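Local atomic coordinates of biotin protein ligase-like protein of unknown function (Silicibacter sp., PDB entry 3BFM), a protein that is of unknown function but resembles biotin protein ligases and probably shares the fold of the biotin and lipoate ligase family. Residues T7-M12 with W163-L168; G38-E43 with A51-A56; L107-S112 with D121-G126. All coordinates share one frame; numbering follows the deposited sequence. Where two conformers were deposited one is given.

Contact 1 of 3, residues T7-M12 with W163-L168; sequences TFPPLM and WARHCL
Ala164 turns its methyl group to the edge of the Phe8 ring, where CB lies 3.4 Å from CD1, close to the ring plane. Alanine suits this place on the helix, since its short side chain lets the ring come close to the helix surface. Pro9 makes the other main apolar contact: its CB is 3.6 Å from Leu168 CD2, the two side chains sliding past each other in opposite directions. Its CG touches Arg165 CG at 3.8 Å, across a side chain that runs at about a right angle to it. Met12, present as selenomethionine, brings SE to 4.1 Å from Ala164 CB.

The segment 7-12 is the irregular lead-in to strand 13-16, outermost in this chain's mixed sheet, and it lies against helix 156-175. It bends in a type II beta turn from Pro9 to Met12, closed by Met12 N to Pro9 O at 2.9 Å; Pro10, with phi fixed by its ring, fits the second position.

The polar link between the segments is a water that donates to Thr7 O at 2.7 Å and accepts a weak bond from Arg165 NH1. Leu11 of the second subunit packs on both Met12 and Leu168.

Contact 2 of 3, residues G38-E43 with A51-A56; sequences GLVVYE and AALVLA. With CA (calcium ion), chain B.
Val40 and Leu53 lie side by side and point the same way, with Val40 CG2 3.7 Å from Leu53 CD2. Leu53 has two conformers, so this contact holds for one of them and is to that extent doubtful. Beside them on the same face, Tyr42 CB meets Ala51 CB at 4.1 Å. A methyl group suits position 51, because Leu160 and Trp163 of helix 156-175 pack down on it; Trp163 also covers Leu53, and Phe8 covers Val40. Val41 and Ala52 point to the opposite face, where Leu26 and Ala27 of helix 23-32 receive them. Farther along, the branches of Leu39 and Val54 cross obliquely.

These residues belong to the antiparallel beta hairpin of strands 39-44 and 48-55, and beta-branched valines favour its extended backbone. Val41 and Ala52 form a hydrogen-bonded pair, Val41 N reaching Ala52 O at 2.9 Å and Ala52 N reaching Val41 O at 2.8 Å. Val54 N donates to Leu39 O at 3.0 Å. Just before the strand begins, Gly38 N gives Val54 O a fairly straight bond of 2.9 Å, 166° at the hydrogen. Gly38 has a phi of 107°, and a side chain there would collide with the carbonyl oxygen of the residue before, so glycine is needed.

The polar edge is Glu43. Its CG is anti to the backbone N (chi1 -173°) and the chain beyond stays extended, carrying the carboxylate away from strand 51-55 to a calcium ion. Both oxygens bind it, OE1 at 2.5 Å and OE2 at 2.4 Å from the metal. Three waters, Gln21 O and Asp22 OD1 complete the site.

Contact 3 of 3, residues L107-S112 with D121-G126; sequences LRIAAS and DWLVVG
Trp122 lays one face of its ring on the partner strand, with Ser112 N over the centre of the ring system and the carbonyl carbon of Ala111 toward its rim. From CB outward, the first torsion (chi1 59°) puts CG between the backbone N and the carbonyl carbon. The five-membered ring takes Ser112 CB over its face in a CH-pi contact, 3.5 Å from the ring centroid to CB and 18° off the normal. NE1 is the atom nearest that carbon, 3.3 Å from Ser112 CB, while its N-H is spent on Glu32 OE1 of helix 23-32. In the six-membered ring CZ3 comes to 3.6 Å from Ala111 CA and 4.1 Å from Ala110 CB, and CH2 reaches the Ala111 carbonyl. Small residues at 110 to 112 let the flat ring settle on the backbone. An alanine here removes the indole, which would probably leave Glu32 OE1 without its N-H partner and open a gap over Ser112 CB and Ala111.

The ring sits at the loop end of the antiparallel hairpin of strands 102-111 and 123-130. Two hydrogen-bonded pairs, Arg108 with Gly126 and Ala110 with Val124, hold it; Arg108 N meets Gly126 O at 2.7 Å. Past the last pair, Ser112 N donates to Trp122 O at 3.1 Å and Ser112 OG accepts from Asp121 N at 2.7 Å, so one serine engages two successive residues. On the sheet face that carries Ile109, Ala111, Leu123 and Val125, Ile109 CD1 presses on Leu123 CD2 at 3.4 Å, tighter than usual, beneath helix 67-82.

The chemistry thus changes along the hairpin: branched aliphatic packing on one face, and toward the loop end hydrogen bonds of Ser112 N, Ser112 OG and Trp122 NE1, which probably keep the strand ends together.

How the contacts relate
Contact 2 is the most buried of the three; contacts 1 and 3 are partly buried. Contacts 2 and 3 are antiparallel hairpins of one sheet, joined where strands 48-55 and 123-130 run side by side, with probable hydrogen bonds from Leu53 N to Val125 O and from Leu55 N to Leu123 O. Backbone bonding dominates both, whereas contact 1 sets a loop on a helix through side-chain packing and one water. Trp163, on the helix of contact 1, reaches both sheet contacts, touching Ala51 and Leu53 of contact 2 and Leu107 of contact 3. Contacts 1 and 2 both meet the second subunit, while contact 3 touches no other chain. Contact 2 also carries a calcium ligand.

Contact 1 of 3, residues T7-M12 with W163-L168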
loop_
_atom_site.group_PDB
_atom_site.type_symbol
_atom_site.label_atom_id
_atom_site.label_comp_id
_atom_site.label_asym_id
_atom_site.label_seq_id
_atom_site.Cartn_x
_atom_site.Cartn_y
_atom_site.Cartn_z
ATOM N N THR A 7 -4.672 7.584 11.423
ATOM C CA THR A 7 -3.957 6.350 11.131
ATOM C C THR A 7 -4.480 5.750 9.842
ATOM O O THR A 7 -5.666 5.554 9.717
ATOM C CB THR A 7 -4.171 5.355 12.271
ATOM O OG1 THR A 7 -3.823 6.002 13.495
ATOM C CG2 THR A 7 -3.308 4.132 12.087
ATOM N N PHE A 8 -3.584 5.482 8.894
ATOM C CA PHE A 8 -3.922 4.908 7.603
ATOM C C PHE A 8 -3.368 3.508 7.556
ATOM O O PHE A 8 -2.505 3.170 8.379
ATOM C CB PHE A 8 -3.339 5.753 6.473
ATOM C CG PHE A 8 -4.033 7.080 6.315
ATOM C CD1 PHE A 8 -5.341 7.146 5.869
ATOM C CD2 PHE A 8 -3.394 8.260 6.632
ATOM C CE1 PHE A 8 -5.974 8.352 5.768
ATOM C CE2 PHE A 8 -4.044 9.481 6.516
ATOM C CZ PHE A 8 -5.311 9.528 6.096
ATOM N N PRO A 9 -3.898 2.673 6.654
ATOM C CA PRO A 9 -3.339 1.335 6.438
ATOM C C PRO A 9 -1.833 1.362 6.133
ATOM O O PRO A 9 -1.288 2.377 5.696
ATOM C CB PRO A 9 -4.098 0.820 5.221
ATOM C CG PRO A 9 -5.291 1.643 5.095
ATOM C CD PRO A 9 -5.095 2.919 5.823
ATOM N N PRO A 10 -1.136 0.236 6.369
ATOM C CA PRO A 10 0.267 0.182 6.013
ATOM C C PRO A 10 0.472 0.552 4.561
ATOM O O PRO A 10 -0.313 0.125 3.710
ATOM C CB PRO A 10 0.620 -1.299 6.231
ATOM C CG PRO A 10 -0.284 -1.724 7.282
ATOM C CD PRO A 10 -1.586 -1.020 6.993
ATOM N N LEU A 11 1.495 1.356 4.299
ATOM C CA LEU A 11 1.807 1.799 2.936
ATOM C C LEU A 11 0.856 2.884 2.398
ATOM O O LEU A 11 0.907 3.254 1.219
ATOM C CB LEU A 11 1.877 0.607 1.960
ATOM C CG LEU A 11 3.214 -0.152 1.946
ATOM C CD1 LEU A 11 3.764 -0.469 3.361
ATOM C CD2 LEU A 11 3.112 -1.409 1.088
HETATM N N MSE A 12 -0.023 3.400 3.244
HETATM C CA MSE A 12 -0.634 4.692 2.937
HETATM C C MSE A 12 0.047 5.717 3.822
HETATM O O MSE A 12 0.461 5.410 4.931
HETATM C CB MSE A 12 -2.139 4.668 3.091
HETATM C CG MSE A 12 -2.863 4.276 1.812
HETATM SE SE MSE A 12 -4.710 3.737 2.046
HETATM C CE MSE A 12 -5.432 4.349 0.394
ATOM N N TRP A 163 -12.566 5.953 5.013
ATOM C CA TRP A 163 -12.628 6.082 3.555
ATOM C C TRP A 163 -11.359 5.417 2.976
ATOM O O TRP A 163 -11.408 4.544 2.092
ATOM C CB TRP A 163 -12.746 7.522 3.134
ATOM C CG TRP A 163 -12.820 7.710 1.636
ATOM C CD1 TRP A 163 -13.728 7.132 0.772
ATOM C CD2 TRP A 163 -11.996 8.561 0.844
ATOM N NE1 TRP A 163 -13.498 7.568 -0.494
ATOM C CE2 TRP A 163 -12.441 8.446 -0.489
ATOM C CE3 TRP A 163 -10.911 9.391 1.131
ATOM C CZ2 TRP A 163 -11.826 9.123 -1.549
ATOM C CZ3 TRP A 163 -10.282 10.071 0.080
ATOM C CH2 TRP A 163 -10.755 9.948 -1.238
ATOM N N ALA A 164 -10.211 5.835 3.498
ATOM C CA ALA A 164 -8.945 5.265 3.031
ATOM C C ALA A 164 -8.922 3.736 3.090
ATOM O O ALA A 164 -8.534 3.074 2.102
ATOM C CB ALA A 164 -7.757 5.868 3.777
ATOM N N ARG A 165 -9.336 3.174 4.218
ATOM C CA ARG A 165 -9.370 1.735 4.400
ATOM C C ARG A 165 -10.329 1.051 3.443
ATOM O O ARG A 165 -9.965 0.052 2.788
ATOM C CB ARG A 165 -9.771 1.332 5.821
ATOM C CG ARG A 165 -8.657 1.228 6.789
ATOM C CD ARG A 165 -9.059 0.426 8.026
ATOM N NE ARG A 165 -10.368 0.831 8.567
ATOM C CZ ARG A 165 -10.598 1.903 9.338
ATOM N NH1 ARG A 165 -9.618 2.742 9.682
ATOM N NH2 ARG A 165 -11.833 2.148 9.761
ATOM N N HIS A 166 -11.547 1.558 3.323
ATOM C CA HIS A 166 -12.464 0.912 2.390
ATOM C C HIS A 166 -12.099 1.101 0.904
ATOM O O HIS A 166 -12.273 0.189 0.110
ATOM C CB HIS A 166 -13.901 1.384 2.632
ATOM C CG HIS A 166 -14.535 0.781 3.828
ATOM N ND1 HIS A 166 -14.519 1.384 5.057
ATOM C CD2 HIS A 166 -15.219 -0.380 3.980
ATOM C CE1 HIS A 166 -15.151 0.612 5.932
ATOM N NE2 HIS A 166 -15.585 -0.458 5.299
ATOM N N CYS A 167 -11.563 2.266 0.515
ATOM C CA CYS A 167 -11.010 2.417 -0.825
ATOM C C CYS A 167 -9.928 1.386 -1.111
ATOM O O CYS A 167 -9.897 0.775 -2.171
ATOM C CB CYS A 167 -10.458 3.828 -1.038
ATOM S SG CYS A 167 -11.749 5.034 -1.179
ATOM N N LEU A 168 -9.006 1.200 -0.181
ATOM C CA LEU A 168 -7.958 0.228 -0.403
ATOM C C LEU A 168 -8.542 -1.174 -0.564
ATOM O O LEU A 168 -8.106 -1.898 -1.423
ATOM C CB LEU A 168 -6.969 0.236 0.754
ATOM C CG LEU A 168 -5.802 -0.746 0.727
ATOM C CD1 LEU A 168 -4.859 -0.427 -0.407
ATOM C CD2 LEU A 168 -5.088 -0.674 2.122
HETATM O O HOH W 1 -7.143 3.878 8.122
#

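Contact 2 of 3, residues G38-E43 with A51-A56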
loop_
_atom_site.group_PDB
_atom_site.type_symbol
_atom_site.label_atom_id
_atom_site.label_comp_id
_atom_site.label_asym_id
_atom_site.label_seq_id
_atom_site.Cartn_x
_atom_site.Cartn_y
_atom_site.Cartn_z
ATOM N N GLY A 38 -0.258 5.905 -2.859
ATOM C CA GLY A 38 -0.411 5.643 -1.462
ATOM C C GLY A 38 -0.445 6.893 -0.619
ATOM O O GLY A 38 -0.869 6.830 0.520
ATOM N N LEU A 39 -0.022 8.013 -1.186
ATOM C CA LEU A 39 -0.203 9.304 -0.523
ATOM C C LEU A 39 -1.672 9.667 -0.394
ATOM O O LEU A 39 -2.427 9.606 -1.396
ATOM C CB LEU A 39 0.481 10.399 -1.296
ATOM C CG LEU A 39 0.412 11.821 -0.748
ATOM C CD1 LEU A 39 1.190 11.933 0.569
ATOM C CD2 LEU A 39 0.947 12.823 -1.796
ATOM N N VAL A 40 -2.031 10.086 0.809
ATOM C CA VAL A 40 -3.330 10.630 1.152
ATOM C C VAL A 40 -3.098 12.030 1.698
ATOM O O VAL A 40 -2.637 12.204 2.805
ATOM C CB VAL A 40 -4.110 9.790 2.204
ATOM C CG1 VAL A 40 -5.475 10.427 2.513
ATOM C CG2 VAL A 40 -4.245 8.345 1.762
ATOM N N VAL A 41 -3.419 13.031 0.897
ATOM C CA VAL A 41 -3.361 14.421 1.343
ATOM C C VAL A 41 -4.715 14.800 1.896
ATOM O O VAL A 41 -5.727 14.487 1.289
ATOM C CB VAL A 41 -3.028 15.368 0.182
ATOM C CG1 VAL A 41 -2.822 16.818 0.725
ATOM C CG2 VAL A 41 -1.803 14.875 -0.575
ATOM N N TYR A 42 -4.749 15.450 3.054
ATOM C CA TYR A 42 -6.013 15.801 3.654
ATOM C C TYR A 42 -5.977 17.178 4.282
ATOM O O TYR A 42 -4.907 17.759 4.546
ATOM C CB TYR A 42 -6.436 14.724 4.665
ATOM C CG TYR A 42 -5.504 14.632 5.866
ATOM C CD1 TYR A 42 -5.722 15.406 6.975
ATOM C CD2 TYR A 42 -4.434 13.749 5.872
ATOM C CE1 TYR A 42 -4.904 15.338 8.059
ATOM C CE2 TYR A 42 -3.581 13.662 6.989
ATOM C CZ TYR A 42 -3.831 14.451 8.058
ATOM O OH TYR A 42 -2.982 14.406 9.161
ATOM N N GLU A 43 -7.163 17.725 4.501
ATOM C CA GLU A 43 -7.314 19.038 5.129
ATOM C C GLU A 43 -8.655 19.001 5.825
ATOM O O GLU A 43 -9.682 18.829 5.157
ATOM C CB GLU A 43 -7.264 20.151 4.069
ATOM C CG GLU A 43 -7.249 21.520 4.643
ATOM C CD GLU A 43 -6.780 22.606 3.686
ATOM O OE1 GLU A 43 -6.804 22.460 2.425
ATOM O OE2 GLU A 43 -6.442 23.685 4.188
ATOM N N ALA A 51 -9.897 15.476 1.070
ATOM C CA ALA A 51 -8.838 14.523 1.010
ATOM C C ALA A 51 -8.614 14.088 -0.399
ATOM O O ALA A 51 -9.467 14.284 -1.281
ATOM C CB ALA A 51 -9.119 13.336 1.963
ATOM N N ALA A 52 -7.436 13.566 -0.667
ATOM C CA ALA A 52 -7.120 13.129 -2.054
ATOM C C ALA A 52 -6.123 11.986 -1.952
ATOM O O ALA A 52 -5.224 12.034 -1.132
ATOM C CB ALA A 52 -6.591 14.287 -2.949
ATOM N N LEU A 53 -6.325 10.990 -2.816
ATOM C CA LEU A 53 -5.485 9.782 -2.925
ATOM C C LEU A 53 -4.746 9.764 -4.248
ATOM O O LEU A 53 -5.374 9.957 -5.316
ATOM C CB LEU A 53 -6.336 8.524 -2.959
ATOM C CG LEU A 53 -7.534 8.401 -2.046
ATOM C CD1 LEU A 53 -8.187 7.066 -2.364
ATOM C CD2 LEU A 53 -7.093 8.477 -0.588
ATOM N N VAL A 54 -3.435 9.492 -4.183
ATOM C CA VAL A 54 -2.609 9.279 -5.386
ATOM C C VAL A 54 -2.561 7.771 -5.655
ATOM O O VAL A 54 -2.230 6.972 -4.748
ATOM C CB VAL A 54 -1.171 9.816 -5.227
ATOM C CG1 VAL A 54 -0.302 9.413 -6.437
ATOM C CG2 VAL A 54 -1.192 11.363 -4.979
ATOM N N LEU A 55 -2.923 7.426 -6.888
ATOM C CA LEU A 55 -2.967 6.059 -7.396
ATOM C C LEU A 55 -2.149 5.944 -8.695
ATOM O O LEU A 55 -1.873 6.941 -9.382
ATOM C CB LEU A 55 -4.416 5.686 -7.684
ATOM C CG LEU A 55 -5.365 5.908 -6.518
ATOM C CD1 LEU A 55 -6.826 5.660 -6.898
ATOM C CD2 LEU A 55 -4.942 4.980 -5.390
ATOM N N ALA A 56 -1.764 4.718 -9.024
ATOM C CA ALA A 56 -1.082 4.435 -10.284
ATOM C C ALA A 56 -1.436 3.056 -10.847
ATOM O O ALA A 56 -0.588 2.172 -10.905
ATOM C CB ALA A 56 0.430 4.575 -10.099
HETATM CA CA CA B . -6.006 24.778 2.118
HETATM O O HOH W 2 -4.185 25.386 3.496
HETATM O O HOH W 3 -5.297 26.893 1.095
HETATM O O HOH W 4 -7.962 26.020 2.642
#

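Contact 3 of 3, residues L107-S112 with D121-G126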
loop_
_atom_site.group_PDB
_atom_site.type_symbol
_atom_site.label_atom_id
_atom_site.label_comp_id
_atom_site.label_asym_id
_atom_site.label_seq_id
_atom_site.Cartn_x
_atom_site.Cartn_y
_atom_site.Cartn_z
ATOM N N LEU A 107 -16.817 13.515 -5.294
ATOM C CA LEU A 107 -15.533 12.940 -5.630
ATOM C C LEU A 107 -15.059 13.495 -6.964
ATOM O O LEU A 107 -15.828 13.568 -7.918
ATOM C CB LEU A 107 -15.627 11.424 -5.733
ATOM C CG LEU A 107 -15.844 10.654 -4.432
ATOM C CD1 LEU A 107 -16.350 9.210 -4.765
ATOM C CD2 LEU A 107 -14.597 10.606 -3.586
ATOM N N ARG A 108 -13.777 13.854 -7.055
ATOM C CA ARG A 108 -13.179 14.365 -8.280
ATOM C C ARG A 108 -12.089 13.418 -8.698
ATOM O O ARG A 108 -11.503 12.712 -7.837
ATOM C CB ARG A 108 -12.596 15.787 -8.081
ATOM C CG ARG A 108 -13.687 16.838 -7.996
ATOM C CD ARG A 108 -13.109 18.223 -8.008
ATOM N NE ARG A 108 -12.478 18.506 -6.725
ATOM C CZ ARG A 108 -11.703 19.561 -6.485
ATOM N NH1 ARG A 108 -11.444 20.432 -7.448
ATOM N NH2 ARG A 108 -11.182 19.734 -5.277
ATOM N N ILE A 109 -11.778 13.439 -9.985
ATOM C CA ILE A 109 -10.715 12.601 -10.522
ATOM C C ILE A 109 -9.873 13.372 -11.550
ATOM O O ILE A 109 -10.440 14.127 -12.376
ATOM C CB ILE A 109 -11.290 11.276 -11.113
ATOM C CG1 ILE A 109 -10.161 10.414 -11.616
ATOM C CG2 ILE A 109 -12.325 11.487 -12.270
ATOM C CD1 ILE A 109 -10.508 8.920 -11.634
ATOM N N ALA A 110 -8.547 13.157 -11.491
ATOM C CA ALA A 110 -7.600 13.735 -12.444
ATOM C C ALA A 110 -6.604 12.674 -12.793
ATOM O O ALA A 110 -6.395 11.690 -12.058
ATOM C CB ALA A 110 -6.851 14.974 -11.876
ATOM N N ALA A 111 -5.989 12.849 -13.942
ATOM C CA ALA A 111 -4.909 11.961 -14.314
ATOM C C ALA A 111 -3.846 12.647 -15.194
ATOM O O ALA A 111 -4.039 13.768 -15.654
ATOM C CB ALA A 111 -5.491 10.705 -14.996
ATOM N N SER A 112 -2.761 11.918 -15.446
ATOM C CA SER A 112 -1.539 12.460 -16.051
ATOM C C SER A 112 -1.725 12.637 -17.524
ATOM O O SER A 112 -0.948 13.339 -18.157
ATOM C CB SER A 112 -0.347 11.533 -15.798
ATOM O OG SER A 112 -0.451 10.305 -16.530
ATOM N N ASP A 121 0.616 7.957 -15.853
ATOM C CA ASP A 121 1.693 7.856 -14.862
ATOM C C ASP A 121 1.097 7.965 -13.479
ATOM O O ASP A 121 1.700 7.545 -12.509
ATOM C CB ASP A 121 2.695 8.981 -15.031
ATOM C CG ASP A 121 3.478 8.913 -16.350
ATOM O OD1 ASP A 121 3.568 7.833 -16.970
ATOM O OD2 ASP A 121 4.012 9.970 -16.752
ATOM N N TRP A 122 -0.067 8.607 -13.393
ATOM C CA TRP A 122 -0.737 8.807 -12.104
ATOM C C TRP A 122 -2.188 9.133 -12.286
ATOM O O TRP A 122 -2.605 9.638 -13.319
ATOM C CB TRP A 122 -0.062 9.890 -11.268
ATOM C CG TRP A 122 0.001 11.223 -11.910
ATOM C CD1 TRP A 122 1.083 11.756 -12.584
ATOM C CD2 TRP A 122 -1.012 12.249 -11.922
ATOM N NE1 TRP A 122 0.790 13.001 -13.021
ATOM C CE2 TRP A 122 -0.481 13.339 -12.637
ATOM C CE3 TRP A 122 -2.321 12.337 -11.437
ATOM C CZ2 TRP A 122 -1.199 14.493 -12.856
ATOM C CZ3 TRP A 122 -3.031 13.502 -11.642
ATOM C CH2 TRP A 122 -2.468 14.561 -12.360
ATOM N N LEU A 123 -2.941 8.895 -11.210
ATOM C CA LEU A 123 -4.317 9.271 -11.110
ATOM C C LEU A 123 -4.576 9.723 -9.669
ATOM O O LEU A 123 -4.014 9.163 -8.746
ATOM C CB LEU A 123 -5.164 8.061 -11.461
ATOM C CG LEU A 123 -6.634 8.283 -11.747
ATOM C CD1 LEU A 123 -7.114 7.413 -12.931
ATOM C CD2 LEU A 123 -7.473 8.030 -10.484
ATOM N N VAL A 124 -5.393 10.744 -9.496
ATOM C CA VAL A 124 -5.755 11.227 -8.151
ATOM C C VAL A 124 -7.255 11.268 -8.031
ATOM O O VAL A 124 -7.933 11.736 -8.948
ATOM C CB VAL A 124 -5.203 12.659 -7.890
ATOM C CG1 VAL A 124 -5.796 13.281 -6.625
ATOM C CG2 VAL A 124 -3.663 12.634 -7.842
ATOM N N VAL A 125 -7.767 10.745 -6.918
ATOM C CA VAL A 125 -9.186 10.885 -6.568
ATOM C C VAL A 125 -9.329 11.756 -5.348
ATOM O O VAL A 125 -8.703 11.504 -4.325
ATOM C CB VAL A 125 -9.843 9.510 -6.322
ATOM C CG1 VAL A 125 -11.270 9.690 -5.818
ATOM C CG2 VAL A 125 -9.792 8.730 -7.583
ATOM N N GLY A 126 -10.173 12.770 -5.432
ATOM C CA GLY A 126 -10.350 13.693 -4.329
ATOM C C GLY A 126 -11.756 13.660 -3.793
ATOM O O GLY A 126 -12.704 13.488 -4.570
#